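Local coordinates for ferric uptake regulation protein (Helicobacter pylori, PDB 2XIG) that probably acts as a global, dimeric transcriptional repressor that uses ferrous iron as a cofactor to bind the operators of the genes it controls, at residues Ser9-Leu14 with Gln28-Val33; Ser78-Ser83 with Asp135-Val140; Cys105-Glu110 with Cys142-Glu147. The protein carries 2 engineered substitutions. All coordinates share one frame; numbering follows the deposited sequence.

Contact 1 (Ser9-Leu14 with Gln28-Val33)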
# COMPACT_ATOMS: atom_id res chain seq x y z
N SER C 9 26.05 -6.32 -32.18
CA SER C 9 26.59 -7.49 -31.49
C SER C 9 25.52 -8.17 -30.64
O SER C 9 25.41 -9.39 -30.59
CB SER C 9 27.77 -7.07 -30.61
OG SER C 9 28.20 -8.14 -29.81
N ILE C 10 24.71 -7.35 -29.97
CA ILE C 10 23.62 -7.88 -29.14
C ILE C 10 22.58 -8.59 -30.01
O ILE C 10 22.15 -9.71 -29.70
CB ILE C 10 22.98 -6.76 -28.30
CG1 ILE C 10 24.04 -6.15 -27.37
CG2 ILE C 10 21.79 -7.30 -27.50
CD1 ILE C 10 23.58 -4.98 -26.56
N LEU C 11 22.19 -7.95 -31.11
CA LEU C 11 21.21 -8.56 -32.00
C LEU C 11 21.71 -9.87 -32.63
O LEU C 11 20.91 -10.76 -32.92
CB LEU C 11 20.77 -7.58 -33.08
CG LEU C 11 19.95 -6.41 -32.54
CD1 LEU C 11 19.59 -5.45 -33.65
CD2 LEU C 11 18.68 -6.89 -31.82
N GLU C 12 23.01 -10.00 -32.85
CA GLU C 12 23.54 -11.26 -33.38
C GLU C 12 23.52 -12.35 -32.30
O GLU C 12 23.16 -13.50 -32.57
CB GLU C 12 24.94 -11.10 -33.98
CG GLU C 12 25.60 -12.43 -34.39
CD GLU C 12 24.88 -13.17 -35.52
OE1 GLU C 12 25.12 -14.40 -35.67
OE2 GLU C 12 24.08 -12.56 -36.26
N ARG C 13 23.91 -12.00 -31.08
CA ARG C 13 23.74 -12.91 -29.95
C ARG C 13 22.27 -13.30 -29.80
O ARG C 13 21.95 -14.44 -29.46
CB ARG C 13 24.24 -12.28 -28.65
CG ARG C 13 25.74 -12.12 -28.57
CD ARG C 13 26.22 -11.95 -27.13
NE ARG C 13 25.76 -10.70 -26.53
CZ ARG C 13 24.83 -10.61 -25.59
NH1 ARG C 13 24.23 -11.70 -25.13
NH2 ARG C 13 24.50 -9.42 -25.11
N LEU C 14 21.38 -12.35 -30.07
CA LEU C 14 19.95 -12.64 -30.01
C LEU C 14 19.57 -13.68 -31.07
O LEU C 14 18.90 -14.66 -30.76
CB LEU C 14 19.13 -11.37 -30.20
CG LEU C 14 17.61 -11.59 -30.19
CD1 LEU C 14 17.18 -12.24 -28.88
CD2 LEU C 14 16.87 -10.28 -30.41
N GLN C 28 10.06 -7.70 -34.66
CA GLN C 28 9.50 -7.09 -33.44
C GLN C 28 10.38 -7.34 -32.22
O GLN C 28 10.60 -6.43 -31.41
CB GLN C 28 8.08 -7.59 -33.17
CG GLN C 28 7.51 -7.07 -31.87
CD GLN C 28 6.06 -7.48 -31.65
OE1 GLN C 28 5.54 -7.41 -30.54
NE2 GLN C 28 5.41 -7.92 -32.72
N ARG C 29 10.86 -8.56 -32.07
CA ARG C 29 11.72 -8.88 -30.94
C ARG C 29 13.02 -8.06 -31.00
O ARG C 29 13.51 -7.58 -29.97
CB ARG C 29 12.02 -10.38 -30.89
CG ARG C 29 12.94 -10.79 -29.77
CD ARG C 29 13.31 -12.26 -29.85
NE ARG C 29 12.16 -13.15 -29.74
CZ ARG C 29 11.70 -13.92 -30.73
NH1 ARG C 29 12.28 -13.90 -31.93
NH2 ARG C 29 10.65 -14.71 -30.53
N GLU C 30 13.57 -7.91 -32.20
CA GLU C 30 14.75 -7.07 -32.40
C GLU C 30 14.41 -5.60 -32.11
O GLU C 30 15.23 -4.86 -31.59
CB GLU C 30 15.29 -7.22 -33.84
CG GLU C 30 15.73 -8.64 -34.20
CD GLU C 30 16.28 -8.77 -35.62
OE1 GLU C 30 16.96 -9.78 -35.90
OE2 GLU C 30 16.03 -7.86 -36.46
N GLU C 31 13.19 -5.19 -32.44
CA GLU C 31 12.78 -3.82 -32.19
C GLU C 31 12.70 -3.50 -30.69
O GLU C 31 13.07 -2.42 -30.26
CB GLU C 31 11.44 -3.51 -32.88
CG GLU C 31 11.16 -2.01 -33.01
CD GLU C 31 12.29 -1.26 -33.69
OE1 GLU C 31 12.95 -1.85 -34.58
OE2 GLU C 31 12.53 -0.08 -33.34
N VAL C 32 12.22 -4.46 -29.89
CA VAL C 32 12.19 -4.28 -28.44
C VAL C 32 13.61 -4.07 -27.88
O VAL C 32 13.85 -3.20 -27.04
CB VAL C 32 11.55 -5.49 -27.72
CG1 VAL C 32 11.77 -5.40 -26.22
CG2 VAL C 32 10.05 -5.56 -28.03
N VAL C 33 14.54 -4.89 -28.34
CA VAL C 33 15.92 -4.75 -27.90
C VAL C 33 16.44 -3.38 -28.30
O VAL C 33 17.07 -2.70 -27.50
CB VAL C 33 16.83 -5.85 -28.47
CG1 VAL C 33 18.30 -5.55 -28.16
CG2 VAL C 33 16.43 -7.20 -27.91
O HOH W 1 18.20 -10.79 -33.98

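Contact 2 (Ser78-Ser83 with Asp135-Val140). Engineered in segment 78-83: Ser78 (natural residue Cys).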
# COMPACT_ATOMS: atom_id res chain seq x y z
N SER C 78 17.44 -6.17 -18.30
CA SER C 78 17.29 -6.25 -16.85
C SER C 78 15.96 -5.62 -16.47
O SER C 78 15.52 -4.66 -17.12
CB SER C 78 18.40 -5.48 -16.15
OG SER C 78 19.65 -5.70 -16.77
N VAL C 79 15.34 -6.13 -15.41
CA VAL C 79 14.09 -5.58 -14.88
C VAL C 79 14.29 -4.96 -13.49
O VAL C 79 15.05 -5.47 -12.66
CB VAL C 79 12.96 -6.65 -14.84
CG1 VAL C 79 13.30 -7.78 -13.87
CG2 VAL C 79 11.62 -6.02 -14.48
N LEU C 80 13.61 -3.84 -13.25
CA LEU C 80 13.59 -3.17 -11.96
C LEU C 80 12.14 -3.18 -11.51
O LEU C 80 11.28 -2.71 -12.25
CB LEU C 80 14.06 -1.72 -12.11
CG LEU C 80 14.06 -0.77 -10.90
CD1 LEU C 80 14.95 -1.30 -9.79
CD2 LEU C 80 14.48 0.64 -11.31
N GLU C 81 11.85 -3.74 -10.34
CA GLU C 81 10.47 -3.77 -9.85
C GLU C 81 10.31 -2.90 -8.60
O GLU C 81 11.08 -3.04 -7.66
CB GLU C 81 10.04 -5.20 -9.52
CG GLU C 81 10.49 -6.24 -10.53
CD GLU C 81 10.08 -7.65 -10.14
OE1 GLU C 81 10.91 -8.57 -10.29
OE2 GLU C 81 8.93 -7.84 -9.68
N THR C 82 9.33 -2.01 -8.61
CA THR C 82 8.85 -1.39 -7.37
C THR C 82 7.33 -1.20 -7.44
O THR C 82 6.76 -1.13 -8.53
CB THR C 82 9.52 -0.03 -7.04
OG1 THR C 82 8.93 1.02 -7.82
CG2 THR C 82 11.04 -0.07 -7.27
N SER C 83 6.70 -1.13 -6.28
CA SER C 83 5.26 -0.90 -6.25
C SER C 83 4.94 0.44 -6.92
O SER C 83 3.96 0.56 -7.65
CB SER C 83 4.73 -0.93 -4.81
OG SER C 83 5.43 -0.04 -3.97
N ASP C 135 20.96 -6.52 -4.30
CA ASP C 135 19.88 -5.71 -4.84
C ASP C 135 19.71 -4.56 -3.87
O ASP C 135 19.44 -4.77 -2.68
CB ASP C 135 18.60 -6.53 -4.94
CG ASP C 135 17.45 -5.75 -5.55
OD1 ASP C 135 17.41 -5.61 -6.79
OD2 ASP C 135 16.59 -5.27 -4.79
N MET C 136 19.88 -3.34 -4.37
CA MET C 136 19.83 -2.16 -3.52
C MET C 136 18.98 -1.11 -4.21
O MET C 136 19.28 -0.69 -5.32
CB MET C 136 21.25 -1.63 -3.26
CG MET C 136 21.31 -0.26 -2.59
SD MET C 136 23.02 0.20 -2.21
CE MET C 136 22.85 1.91 -1.73
N LYS C 137 17.89 -0.71 -3.55
CA LYS C 137 17.03 0.34 -4.06
C LYS C 137 16.83 1.36 -2.97
O LYS C 137 16.60 1.00 -1.81
CB LYS C 137 15.66 -0.21 -4.48
CG LYS C 137 15.71 -1.26 -5.57
CD LYS C 137 14.44 -2.10 -5.52
CE LYS C 137 14.66 -3.46 -6.16
NZ LYS C 137 13.91 -4.51 -5.43
N MET C 138 16.93 2.63 -3.33
CA MET C 138 16.64 3.69 -2.37
C MET C 138 15.44 4.48 -2.84
O MET C 138 15.37 4.89 -3.99
CB MET C 138 17.84 4.59 -2.16
CG MET C 138 18.82 4.06 -1.13
SD MET C 138 20.45 4.03 -1.83
CE MET C 138 20.74 5.76 -2.10
N PHE C 139 14.48 4.68 -1.94
CA PHE C 139 13.25 5.40 -2.29
C PHE C 139 13.32 6.79 -1.70
O PHE C 139 13.64 6.96 -0.53
CB PHE C 139 12.04 4.63 -1.76
CG PHE C 139 11.87 3.28 -2.40
CD1 PHE C 139 11.23 3.17 -3.62
CD2 PHE C 139 12.39 2.13 -1.81
CE1 PHE C 139 11.08 1.93 -4.24
CE2 PHE C 139 12.25 0.90 -2.42
CZ PHE C 139 11.59 0.80 -3.64
N VAL C 140 13.01 7.79 -2.51
CA VAL C 140 13.26 9.17 -2.13
C VAL C 140 12.12 10.08 -2.57
O VAL C 140 11.22 9.66 -3.27
CB VAL C 140 14.54 9.69 -2.83
CG1 VAL C 140 15.74 8.82 -2.46
CG2 VAL C 140 14.34 9.71 -4.34

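Contact 3 (Cys105-Glu110 with Cys142-Glu147). With ZN (zinc ion), chain M.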
# COMPACT_ATOMS: atom_id res chain seq x y z
N CYS C 105 7.11 10.95 -8.14
CA CYS C 105 7.02 11.06 -9.59
C CYS C 105 7.49 9.80 -10.33
O CYS C 105 7.34 9.70 -11.54
CB CYS C 105 7.77 12.29 -10.09
SG CYS C 105 9.59 12.09 -10.14
N GLY C 106 8.08 8.86 -9.60
CA GLY C 106 8.47 7.59 -10.18
C GLY C 106 9.78 7.61 -10.94
O GLY C 106 10.21 6.60 -11.49
N LYS C 107 10.42 8.78 -10.99
CA LYS C 107 11.71 8.93 -11.66
C LYS C 107 12.75 7.96 -11.10
O LYS C 107 12.80 7.74 -9.89
CB LYS C 107 12.19 10.37 -11.49
CG LYS C 107 13.62 10.63 -11.87
CD LYS C 107 14.04 12.02 -11.43
CE LYS C 107 13.07 13.06 -11.97
NZ LYS C 107 13.38 14.42 -11.47
N ILE C 108 13.59 7.41 -11.98
CA ILE C 108 14.64 6.49 -11.56
C ILE C 108 16.00 7.12 -11.82
O ILE C 108 16.25 7.63 -12.91
CB ILE C 108 14.54 5.12 -12.27
CG1 ILE C 108 13.26 4.40 -11.87
CG2 ILE C 108 15.77 4.26 -11.96
CD1 ILE C 108 12.80 3.36 -12.88
N ILE C 109 16.85 7.10 -10.81
CA ILE C 109 18.19 7.64 -10.92
C ILE C 109 19.18 6.49 -10.70
O ILE C 109 19.06 5.76 -9.72
CB ILE C 109 18.44 8.76 -9.89
CG1 ILE C 109 17.57 9.98 -10.21
CG2 ILE C 109 19.91 9.15 -9.86
CD1 ILE C 109 17.59 11.03 -9.12
N GLU C 110 20.13 6.32 -11.61
CA GLU C 110 21.12 5.26 -11.49
C GLU C 110 22.32 5.75 -10.68
O GLU C 110 22.68 6.91 -10.76
CB GLU C 110 21.61 4.83 -12.87
CG GLU C 110 20.52 4.39 -13.84
CD GLU C 110 21.08 4.09 -15.23
OE1 GLU C 110 22.30 4.24 -15.43
OE2 GLU C 110 20.30 3.71 -16.12
N CYS C 142 12.52 13.20 -4.89
CA CYS C 142 13.61 13.71 -5.71
C CYS C 142 13.65 15.23 -5.62
O CYS C 142 12.73 15.87 -5.09
CB CYS C 142 13.46 13.25 -7.16
SG CYS C 142 12.28 14.21 -8.15
N LYS C 143 14.73 15.80 -6.13
CA LYS C 143 14.92 17.25 -6.14
C LYS C 143 13.72 17.96 -6.77
O LYS C 143 13.23 18.94 -6.22
CB LYS C 143 16.19 17.60 -6.91
CG LYS C 143 16.52 19.07 -6.92
CD LYS C 143 17.79 19.33 -7.71
CE LYS C 143 18.17 20.81 -7.69
NZ LYS C 143 17.10 21.66 -8.29
N GLU C 144 13.27 17.47 -7.92
CA GLU C 144 12.24 18.17 -8.68
C GLU C 144 10.88 18.19 -7.96
O GLU C 144 10.17 19.19 -8.01
CB GLU C 144 12.09 17.57 -10.08
CG GLU C 144 13.23 17.95 -11.06
CD GLU C 144 14.57 17.34 -10.67
OE1 GLU C 144 14.60 16.19 -10.19
OE2 GLU C 144 15.61 18.02 -10.86
N CYS C 145 10.54 17.09 -7.29
CA CYS C 145 9.28 17.02 -6.55
C CYS C 145 9.30 17.82 -5.25
O CYS C 145 8.25 18.25 -4.76
CB CYS C 145 8.89 15.56 -6.26
SG CYS C 145 8.40 14.65 -7.72
N GLN C 146 10.48 18.01 -4.68
CA GLN C 146 10.61 18.79 -3.45
C GLN C 146 10.47 20.29 -3.74
O GLN C 146 10.23 21.08 -2.83
CB GLN C 146 11.95 18.53 -2.76
CG GLN C 146 12.01 17.23 -1.95
CD GLN C 146 13.35 17.05 -1.26
OE1 GLN C 146 14.27 16.44 -1.80
NE2 GLN C 146 13.46 17.60 -0.05
N GLU C 147 10.62 20.67 -5.00
CA GLU C 147 10.54 22.09 -5.34
C GLU C 147 9.18 22.66 -4.92
O GLU C 147 8.14 22.06 -5.17
CB GLU C 147 10.77 22.32 -6.84
CG GLU C 147 12.23 22.23 -7.26
CD GLU C 147 13.09 23.30 -6.61
OE1 GLU C 147 12.64 24.46 -6.51
OE2 GLU C 147 14.23 22.97 -6.20
ZN ZN M . 10.13 13.05 -8.09

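Contact 1 (Ser9-Leu14 with Gln28-Val33)
Leu11 and Leu14 reach the facing helix by different first torsions: in Leu14, CG is anti to the backbone N (chi1 178°), whereas in Leu11 it is anti to the carbonyl carbon (chi1 -68°). Both then present CD2 to Val33, one to each of its methyls. Leu11 CD2 lies 3.9 Å from Val33 CG1, and Leu14 CD2 lies 4.0 Å from Val33 CG2, each leucine sliding past the valine in the opposite sense. Ile10 CG2 also meets Val33 CG1, at 4.0 Å. The helices 7-20 and 27-38 belong to the winged-helix, probably DNA-binding region; the axes of segments 9-14 and 28-33 are inclined at 142° and approach to 10.6 Å, a spacing bridged by branch ends rather than by backbone. Leu71 of helix 61-73 packs on both Leu14 and Val33 and joins them to a third helix. At the polar margin a water bridges Leu11 O and Glu30 OE1, donating to both, while the carboxylate's aliphatic stem rests beside Leu11 CD2. Arg29 contributes its chain: CD lies 4.0 Å from Leu14 CD1, and the guanidinium turns to Lys24, where NH1 bonds the carbonyl O.

Contact 2 (Ser78-Ser83 with Asp135-Val140)
Van der Waals contact between Thr82 and Phe139 is the closest meeting of the two segments. The side chains reach toward each other tip to tip, with Thr82 CG2 3.6 Å from Phe139 CE1; this methyl lies near the ring plane and Thr82 CB in it, so the threonine addresses the ring's edge. With chi1 at 79°, Thr82 OG1 sits between its own backbone N and carbonyl carbon, and it hydrogen-bonds Ser85 OG at the turn. Further van der Waals contact comes from the stem of Lys137: its CE is 4.2 Å from Leu80 CD1 and its CD is 4.3 Å from Thr82 CG2.

Among charged groups, Lys137 NZ forms a salt bridge with Asp135 OD2 on its own strand, at 2.9 Å, whose hydrogen bond is weak. Glu81 O, at 3.9 Å from Lys137 NZ, is a neighbour and not a bonded partner. Asp135 and Lys137 also form long, weak ion pairs with Lys137 and Asp135 of the second subunit, respectively, and the Glu81 carboxylate pairs with Arg87.

The backbones share no sheet: the segment axes come no closer than 9.8 Å and are inclined at 46°. Strand 77-82 instead pairs with 86-91, and 135-140 continues the sheet antiparallel into the second subunit. The contact thus sets the wing of a winged-helix domain against the dimerization sheet, a two-domain build characteristic of Fur proteins.

Contact 3 (Cys105-Glu110 with Cys142-Glu147)
The carboxylate of Glu144 is the flat group here, and Lys107 NZ comes to Glu144 OE1 obliquely, well out of the carboxylate plane, at 2.5 Å. This is a salt bridge, though so short a separation should be read with caution. The two side chains cross at about a right angle; the glutamate is folded at chi2 (68°), which turns its CD back toward the lysine.

The pair borders a structural Cys4 zinc site built from two CxxC motifs, Cys102 with Cys105 and Cys142 with Cys145. Within the two segments, the zinc ion is held by Cys105 SG at 2.3 Å and by Cys142 SG and Cys145 SG, each at 2.4 Å, with Cys102 completing the shell. The S-Zn-S angles among these three sulfurs run from 104° (Cys105 with Cys145) to 112° (Cys105 with Cys142), as expected of tetrahedral coordination.

Second-shell N-H groups help fix the sulfurs. Lys107 N donates to Cys105 SG and Cys145 N to Cys142 SG, both at 3.5 Å; the latter is a capping bond, with Cys142 in the N-cap position of the short, weakly bonded helix. Lys107 NZ also stands 3.5 Å from Cys142 SG, where its charge could offset some of the negative charge of the thiolate cluster.

The zinc thereby fastens the C-terminal helical turn to the loop leading into strand 108-111. Cys145 O also accepts a hydrogen bond from Lys130 NZ of the third subunit, which brings the site to a subunit boundary. Cys105 and Cys145 pack tightly around the metal: Cys145 SG approaches not only Cys105 SG but also Cys105 CB, at 3.4 Å.

Overall arrangement
Starting from the N terminus, contact 1 closes first, turning helix 27-38 back against helix 7-20 before either other contact opens; its centre lies about 25 Å from that of contact 2, across the chain's centre. Contact 2 opens on wing strand 77-82 and contact 3 on residues 105-110, before strand 130-141 closes the former and the following helical turn the latter. Their segments alternate, so these two loops cross. Their centres are about 14 Å apart, and they touch where Leu80 CD2 meets Ile108 CD1 at 3.6 Å. Contact 1 thus packs two helices of the probable DNA-binding region, contact 2 joins wing to dimerization sheet, and contact 3 ties the loop before strand 108-111 to the C-terminal turn through zinc.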